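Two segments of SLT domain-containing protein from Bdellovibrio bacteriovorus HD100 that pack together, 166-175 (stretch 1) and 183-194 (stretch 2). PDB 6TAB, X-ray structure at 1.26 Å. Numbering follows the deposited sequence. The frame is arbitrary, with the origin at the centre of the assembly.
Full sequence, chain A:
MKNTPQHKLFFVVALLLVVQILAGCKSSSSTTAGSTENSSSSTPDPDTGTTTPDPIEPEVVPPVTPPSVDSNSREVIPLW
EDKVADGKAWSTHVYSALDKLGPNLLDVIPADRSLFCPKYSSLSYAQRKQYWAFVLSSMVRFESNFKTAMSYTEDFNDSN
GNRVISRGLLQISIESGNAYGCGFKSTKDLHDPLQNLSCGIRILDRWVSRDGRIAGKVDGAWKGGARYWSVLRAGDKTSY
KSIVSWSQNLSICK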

ATOM      1  N   SER A 166      -7.504  14.103   0.760  1.00 14.79           N
ATOM      2  CA  SER A 166      -6.640  12.972   0.487  1.00 14.52           C
ATOM      3  C   SER A 166      -5.660  13.350  -0.639  1.00 14.70           C
ATOM      4  O   SER A 166      -6.096  13.963  -1.631  1.00 16.30           O
ATOM      5  N   ARG A 167      -4.385  12.954  -0.505  1.00 14.23           N
ATOM      6  CA  ARG A 167      -3.329  13.492  -1.368  1.00 14.94           C
ATOM      7  C   ARG A 167      -2.359  12.427  -1.884  1.00 14.39           C
ATOM      8  O   ARG A 167      -1.967  11.472  -1.184  1.00 14.40           O
ATOM      9  N   GLY A 168      -1.889  12.670  -3.124  1.00 14.46           N
ATOM     10  CA  GLY A 168      -0.735  11.928  -3.656  1.00 13.97           C
ATOM     11  C   GLY A 168      -1.043  10.492  -4.086  1.00 13.06           C
ATOM     12  O   GLY A 168      -2.205  10.075  -4.236  1.00 14.31           O
ATOM     13  N   LEU A 169       0.040   9.730  -4.266  1.00 13.67           N
ATOM     14  CA  LEU A 169      -0.016   8.420  -4.943  1.00 13.36           C
ATOM     15  C   LEU A 169      -1.017   7.463  -4.266  1.00 12.44           C
ATOM     16  O   LEU A 169      -1.753   6.722  -4.961  1.00 13.73           O
ATOM     17  N   LEU A 170      -0.979   7.386  -2.915  1.00 12.40           N
ATOM     18  CA  LEU A 170      -1.821   6.447  -2.124  1.00 12.37           C
ATOM     19  C   LEU A 170      -3.005   7.157  -1.425  1.00 12.67           C
ATOM     20  O   LEU A 170      -3.704   6.550  -0.611  1.00 13.50           O
ATOM     21  N   GLN A 171      -3.248   8.432  -1.758  1.00 12.87           N
ATOM     22  CA  GLN A 171      -4.424   9.163  -1.247  1.00 13.16           C
ATOM     23  C   GLN A 171      -4.438   9.111   0.308  1.00 14.19           C
ATOM     24  O   GLN A 171      -5.423   8.724   0.951  1.00 15.92           O
ATOM     25  N   ILE A 172      -3.325   9.576   0.884  1.00 13.56           N
ATOM     26  CA  ILE A 172      -3.113   9.703   2.335  1.00 13.74           C
ATOM     27  C   ILE A 172      -3.443  11.142   2.723  1.00 14.61           C
ATOM     28  O   ILE A 172      -3.284  12.067   1.921  1.00 16.39           O
ATOM     29  N   SER A 173      -3.901  11.347   3.957  1.00 15.36           N
ATOM     30  CA  SER A 173      -4.188  12.680   4.493  1.00 15.37           C
ATOM     31  C   SER A 173      -3.231  13.045   5.640  1.00 15.31           C
ATOM     32  O   SER A 173      -2.647  12.159   6.287  1.00 17.20           O
ATOM     33  N   ILE A 174      -3.051  14.350   5.867  1.00 16.36           N
ATOM     34  CA  ILE A 174      -1.952  14.770   6.733  1.00 16.72           C
ATOM     35  C   ILE A 174      -2.200  14.397   8.218  1.00 16.52           C
ATOM     36  O   ILE A 174      -1.247  13.945   8.876  1.00 17.78           O
ATOM     37  N   GLU A 175      -3.417  14.565   8.757  1.00 16.10           N
ATOM     38  CA  GLU A 175      -3.660  14.260  10.185  1.00 17.29           C
ATOM     39  C   GLU A 175      -3.538  12.735  10.391  1.00 17.17           C
ATOM     40  O   GLU A 175      -2.813  12.247  11.295  1.00 17.90           O
ATOM     41  N   GLY A 183       5.754  12.092   9.561  1.00 21.74           N
ATOM     42  CA  GLY A 183       6.506  13.333   9.637  1.00 23.57           C
ATOM     43  C   GLY A 183       6.365  14.238   8.403  1.00 22.34           C
ATOM     44  O   GLY A 183       7.342  14.845   7.977  1.00 25.76           O
ATOM     45  N   PHE A 184       5.150  14.377   7.868  1.00 19.71           N
ATOM     46  CA  PHE A 184       4.857  15.391   6.834  1.00 20.67           C
ATOM     47  C   PHE A 184       4.900  16.794   7.463  1.00 22.19           C
ATOM     48  O   PHE A 184       4.100  17.098   8.341  1.00 23.77           O
ATOM     49  N   LYS A 185       5.797  17.663   6.992  1.00 21.99           N
ATOM     50  CA  LYS A 185       5.955  19.022   7.549  1.00 23.67           C
ATOM     51  C   LYS A 185       4.884  19.998   7.026  1.00 25.02           C
ATOM     52  O   LYS A 185       4.505  20.932   7.733  1.00 28.94           O
ATOM     53  N   SER A 186       4.402  19.777   5.797  1.00 23.41           N
ATOM     54  CA  SER A 186       3.377  20.592   5.146  1.00 23.40           C
ATOM     55  C   SER A 186       2.606  19.737   4.142  1.00 20.81           C
ATOM     56  O   SER A 186       2.999  18.603   3.842  1.00 21.51           O
ATOM     57  N   THR A 187       1.511  20.284   3.622  1.00 23.71           N
ATOM     58  CA  THR A 187       0.702  19.530   2.655  1.00 21.09           C
ATOM     59  C   THR A 187       1.521  19.195   1.391  1.00 21.45           C
ATOM     60  O   THR A 187       1.301  18.141   0.767  1.00 21.41           O
ATOM     61  N   LYS A 188       2.481  20.049   1.019  1.00 24.42           N
ATOM     62  CA  LYS A 188       3.317  19.782  -0.175  1.00 24.87           C
ATOM     63  C   LYS A 188       4.068  18.440  -0.062  1.00 20.34           C
ATOM     64  O   LYS A 188       4.299  17.743  -1.060  1.00 20.89           O
ATOM     65  N   ASP A 189       4.439  18.062   1.163  1.00 18.89           N
ATOM     66  CA  ASP A 189       5.199  16.827   1.392  1.00 18.67           C
ATOM     67  C   ASP A 189       4.408  15.562   0.998  1.00 16.46           C
ATOM     68  O   ASP A 189       5.029  14.537   0.638  1.00 17.21           O
ATOM     69  N   LEU A 190       3.067  15.600   1.071  1.00 16.54           N
ATOM     70  CA  LEU A 190       2.253  14.431   0.663  1.00 15.78           C
ATOM     71  C   LEU A 190       2.276  14.243  -0.871  1.00 15.42           C
ATOM     72  O   LEU A 190       2.035  13.115  -1.347  1.00 15.04           O
ATOM     73  N   HIS A 191       2.597  15.313  -1.626  1.00 16.15           N
ATOM     74  CA  HIS A 191       2.713  15.248  -3.076  1.00 15.97           C
ATOM     75  C   HIS A 191       4.136  14.865  -3.522  1.00 16.33           C
ATOM     76  O   HIS A 191       4.406  14.763  -4.741  1.00 17.44           O
ATOM     77  N   ASP A 192       5.064  14.648  -2.582  1.00 17.12           N
ATOM     78  CA  ASP A 192       6.381  14.060  -2.848  1.00 16.15           C
ATOM     79  C   ASP A 192       6.185  12.550  -2.923  1.00 15.78           C
ATOM     80  O   ASP A 192       5.858  11.944  -1.888  1.00 15.36           O
ATOM     81  N   PRO A 193       6.368  11.902  -4.106  1.00 14.79           N
ATOM     82  CA  PRO A 193       6.032  10.492  -4.234  1.00 14.55           C
ATOM     83  C   PRO A 193       6.831   9.587  -3.270  1.00 14.85           C
ATOM     84  O   PRO A 193       6.300   8.555  -2.797  1.00 15.38           O
ATOM     85  N   LEU A 194       8.088   9.945  -2.989  1.00 15.35           N
ATOM     86  CA  LEU A 194       8.913   9.095  -2.114  1.00 16.34           C
ATOM     87  C   LEU A 194       8.400   9.153  -0.661  1.00 16.77           C
ATOM     88  O   LEU A 194       8.297   8.100   0.013  1.00 15.95           O
TER

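The most unusual feature of this contact is the place where the two backbones come almost together at Gly168, whose CA lies 4.8 Å from the CA of His191 and 3.8 Å from the carbonyl oxygen, O, of Leu190. A side chain here would point toward stretch 2, and an ideally placed CB would sit 2.4 Å from Leu190 O, a clash. The positive phi of 75° by itself also favours glycine. Beside this close approach a single water joins the main chains: it accepts from Leu169 N at 3.0 Å and donates to Leu190 O, also at 3.0 Å, so that the carbonyl and the amide are both satisfied across the gap.

Direct polar contact between the stretches rests on Arg167. Its CB points toward stretch 2, and the side chain runs out with chi1 m and chi2 and chi3 both t, before chi4 turns the guanidinium at -79°. Arg167 NH1 donates to His191 NE2 at 3.0 Å with an N-H...acceptor angle of 157°, meeting the imidazole at its edge, near the ring plane, where the nitrogen lone pair lies. NE2 therefore acts as the acceptor, while ND1 is hydrogen-bonded elsewhere in the structure. The CA-to-CB bond of His191 points sideways, but with chi1 m and chi2 at -72° the ring end comes nearer to stretch 1, and its CE1 reaches 3.9 Å from Gly168 N. Thr187, chi1 p, covers one face of the guanidinium, its CB 3.7 Å from Arg167 NE. Nearer the backbone, Arg167 CB packs against Leu190 CB at 3.8 Å, so one residue serves both the polar and the apolar parts of the contact.

Leu190 is the apolar centre of stretch 2. It points toward stretch 1 with chi1 m and chi2 p, and its CD2 lies 3.3 Å from Ile172 O and 3.7 Å from Ile174 N, fitting closely against the main chain. That same Ile172 O accepts from Arg167 N within stretch 1 at 2.8 Å. Leu190 CD2 also meets Ile172 CG2 at 4.2 Å, and its CD1 lies 4.0 Å from Ile174 CB.

Phe184 (chi1 m) extends this cluster. Its CE2 approaches Ile172 CG2 at 4.1 Å, with the methyl placed obliquely to the ring, and its CB lies 4.2 Å from Ile174 CG1. Ile172 itself points toward stretch 2 in the m, t rotamer. Ile174 starts sideways, but its t, t conformation brings CD1 to 3.9 Å from Ser186 C and 4.4 Å from Thr187 CG2. Beyond the glycine, Leu169, also m, t, points toward stretch 2 and sets CD1 3.6 Å from Pro193 CB.

Bonds within each stretch brace these surfaces. Gln171 NE2 donates to Gly168 O at 3.0 Å across the type I turn from Gly168 to Gln171. In stretch 2, Asp189 OD2 accepts from Ser186 N at 3.0 Å, and Asp192 OD1 accepts from Leu194 N at 3.0 Å, capping the helix that begins at Pro193.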

ATOM      1  CB  SER A 166      -7.493  11.754   0.155  1.00 14.95           C
ATOM      2  OG  SER A 166      -8.277  11.355   1.282  1.00 17.86           O
ATOM      3  CB  ARG A 167      -2.527  14.568  -0.617  1.00 15.03           C
ATOM      4  CG  ARG A 167      -3.334  15.784  -0.174  1.00 15.77           C
ATOM      5  CD  ARG A 167      -2.527  16.790   0.605  1.00 16.21           C
ATOM      6  NE  ARG A 167      -3.265  17.965   1.019  1.00 19.70           N
ATOM      7  CZ  ARG A 167      -3.589  19.024   0.306  1.00 20.96           C
ATOM      8  NH1 ARG A 167      -3.154  19.120  -0.945  1.00 22.94           N
ATOM      9  NH2 ARG A 167      -4.318  19.996   0.869  1.00 23.03           N
ATOM     10  CB  LEU A 169       1.378   7.788  -5.021  1.00 13.41           C
ATOM     11  CG  LEU A 169       2.390   8.465  -5.942  1.00 14.14           C
ATOM     12  CD1 LEU A 169       3.701   7.697  -5.884  1.00 14.34           C
ATOM     13  CD2 LEU A 169       1.860   8.591  -7.373  1.00 14.84           C
ATOM     14  CB  LEU A 170      -0.923   5.713  -1.107  1.00 11.78           C
ATOM     15  CG  LEU A 170       0.051   4.691  -1.699  1.00 13.03           C
ATOM     16  CD1 LEU A 170       1.090   4.274  -0.672  1.00 14.80           C
ATOM     17  CD2 LEU A 170      -0.690   3.485  -2.257  1.00 14.41           C
ATOM     18  CB  GLN A 171      -5.713   8.693  -1.930  1.00 14.10           C
ATOM     19  CG  GLN A 171      -5.753   9.129  -3.416  1.00 14.75           C
ATOM     20  CD  GLN A 171      -5.954  10.625  -3.564  1.00 14.56           C
ATOM     21  OE1 GLN A 171      -7.075  11.131  -3.418  1.00 16.87           O
ATOM     22  NE2 GLN A 171      -4.879  11.356  -3.837  1.00 15.33           N
ATOM     23  CB  ILE A 172      -1.672   9.291   2.713  1.00 15.44           C
ATOM     24  CG1 ILE A 172      -1.454   7.791   2.381  1.00 16.83           C
ATOM     25  CG2 ILE A 172      -1.328   9.619   4.176  1.00 15.74           C
ATOM     26  CD1 ILE A 172      -0.003   7.333   2.401  1.00 17.51           C
ATOM     27  CB  SER A 173      -5.660  12.821   4.904  1.00 18.52           C
ATOM     28  OG  SER A 173      -6.125  11.704   5.635  1.00 22.18           O
ATOM     29  CB  ILE A 174      -1.600  16.251   6.550  1.00 19.27           C
ATOM     30  CG1 ILE A 174      -0.283  16.605   7.235  1.00 20.34           C
ATOM     31  CG2 ILE A 174      -2.724  17.186   6.985  1.00 19.65           C
ATOM     32  CD1 ILE A 174       0.322  17.919   6.751  1.00 21.95           C
ATOM     33  CB  GLU A 175      -4.996  14.862  10.645  1.00 20.51           C
ATOM     34  CG  GLU A 175      -5.295  14.662  12.119  1.00 22.70           C
ATOM     35  CD  GLU A 175      -6.490  15.442  12.638  1.00 26.23           C
ATOM     36  OE1 GLU A 175      -7.610  15.199  12.181  1.00 25.88           O
ATOM     37  OE2 GLU A 175      -6.294  16.260  13.535  1.00 34.78           O
ATOM     38  CB  PHE A 184       3.475  15.130   6.214  1.00 19.98           C
ATOM     39  CG  PHE A 184       3.324  13.802   5.501  1.00 18.58           C
ATOM     40  CD1 PHE A 184       4.138  13.444   4.419  1.00 18.80           C
ATOM     41  CD2 PHE A 184       2.263  12.967   5.822  1.00 18.65           C
ATOM     42  CE1 PHE A 184       3.923  12.250   3.741  1.00 18.30           C
ATOM     43  CE2 PHE A 184       2.054  11.771   5.150  1.00 19.03           C
ATOM     44  CZ  PHE A 184       2.868  11.425   4.086  1.00 17.97           C
ATOM     45  CB  LYS A 185       7.376  19.528   7.290  1.00 29.27           C
ATOM     46  CG  LYS A 185       8.446  18.808   8.106  1.00 32.77           C
ATOM     47  CD  LYS A 185       9.803  19.477   8.099  1.00 43.65           C
ATOM     48  CE  LYS A 185      10.406  19.637   6.714  1.00 53.36           C
ATOM     49  NZ  LYS A 185      10.718  18.330   6.081  1.00 60.33           N
ATOM     50  CB  SER A 186       3.969  21.789   4.447  1.00 29.95           C
ATOM     51  OG  SER A 186       4.627  21.414   3.246  1.00 33.69           O
ATOM     52  CB  THR A 187      -0.623  20.225   2.324  1.00 24.38           C
ATOM     53  OG1 THR A 187      -0.328  21.528   1.830  1.00 28.15           O
ATOM     54  CG2 THR A 187      -1.548  20.271   3.517  1.00 27.68           C
ATOM     55  CB  LYS A 188       4.318  20.915  -0.409  1.00 26.79           C
ATOM     56  CG  LYS A 188       5.120  20.820  -1.694  1.00 34.16           C
ATOM     57  CD  LYS A 188       5.940  22.065  -1.992  1.00 42.90           C
ATOM     58  CE  LYS A 188       6.682  21.957  -3.308  1.00 47.62           C
ATOM     59  NZ  LYS A 188       7.539  23.138  -3.550  1.00 52.49           N
ATOM     60  CB  ASP A 189       5.715  16.769   2.835  1.00 19.66           C
ATOM     61  CG  ASP A 189       6.749  17.857   3.113  1.00 22.72           C
ATOM     62  OD1 ASP A 189       7.792  17.867   2.418  1.00 23.42           O
ATOM     63  OD2 ASP A 189       6.486  18.727   3.983  1.00 27.57           O
ATOM     64  CB  LEU A 190       0.821  14.515   1.219  1.00 15.98           C
ATOM     65  CG  LEU A 190       0.684  14.286   2.742  1.00 16.24           C
ATOM     66  CD1 LEU A 190       0.863  15.604   3.507  1.00 18.56           C
ATOM     67  CD2 LEU A 190      -0.642  13.607   3.117  1.00 18.52           C
ATOM     68  CB  HIS A 191       2.193  16.563  -3.683  1.00 17.06           C
ATOM     69  CG  HIS A 191       0.734  16.828  -3.440  1.00 16.89           C
ATOM     70  ND1 HIS A 191      -0.261  16.125  -4.061  1.00 16.99           N
ATOM     71  CD2 HIS A 191       0.119  17.660  -2.554  1.00 18.18           C
ATOM     72  CE1 HIS A 191      -1.441  16.540  -3.628  1.00 17.00           C
ATOM     73  NE2 HIS A 191      -1.237  17.514  -2.681  1.00 18.91           N
ATOM     74  CB  ASP A 192       7.388  14.475  -1.766  1.00 17.01           C
ATOM     75  CG  ASP A 192       8.770  13.834  -1.878  1.00 18.65           C
ATOM     76  OD1 ASP A 192       8.912  12.792  -2.598  1.00 20.15           O
ATOM     77  OD2 ASP A 192       9.710  14.340  -1.178  1.00 21.91           O
ATOM     78  CB  PRO A 193       6.299  10.188  -5.718  1.00 16.68           C
ATOM     79  CG  PRO A 193       7.304  11.209  -6.135  1.00 18.49           C
ATOM     80  CD  PRO A 193       6.936  12.453  -5.357  1.00 17.06           C
ATOM     81  CB  LEU A 194      10.380   9.527  -2.219  1.00 17.45           C
ATOM     82  CG  LEU A 194      10.995   9.561  -3.629  1.00 19.01           C
ATOM     83  CD1 LEU A 194      12.479   9.802  -3.480  1.00 24.28           C
ATOM     84  CD2 LEU A 194      10.736   8.270  -4.419  1.00 18.55           C
TER
HETATM   85  O   HOH W   1       2.518  11.340  -3.717  1.00 14.79           O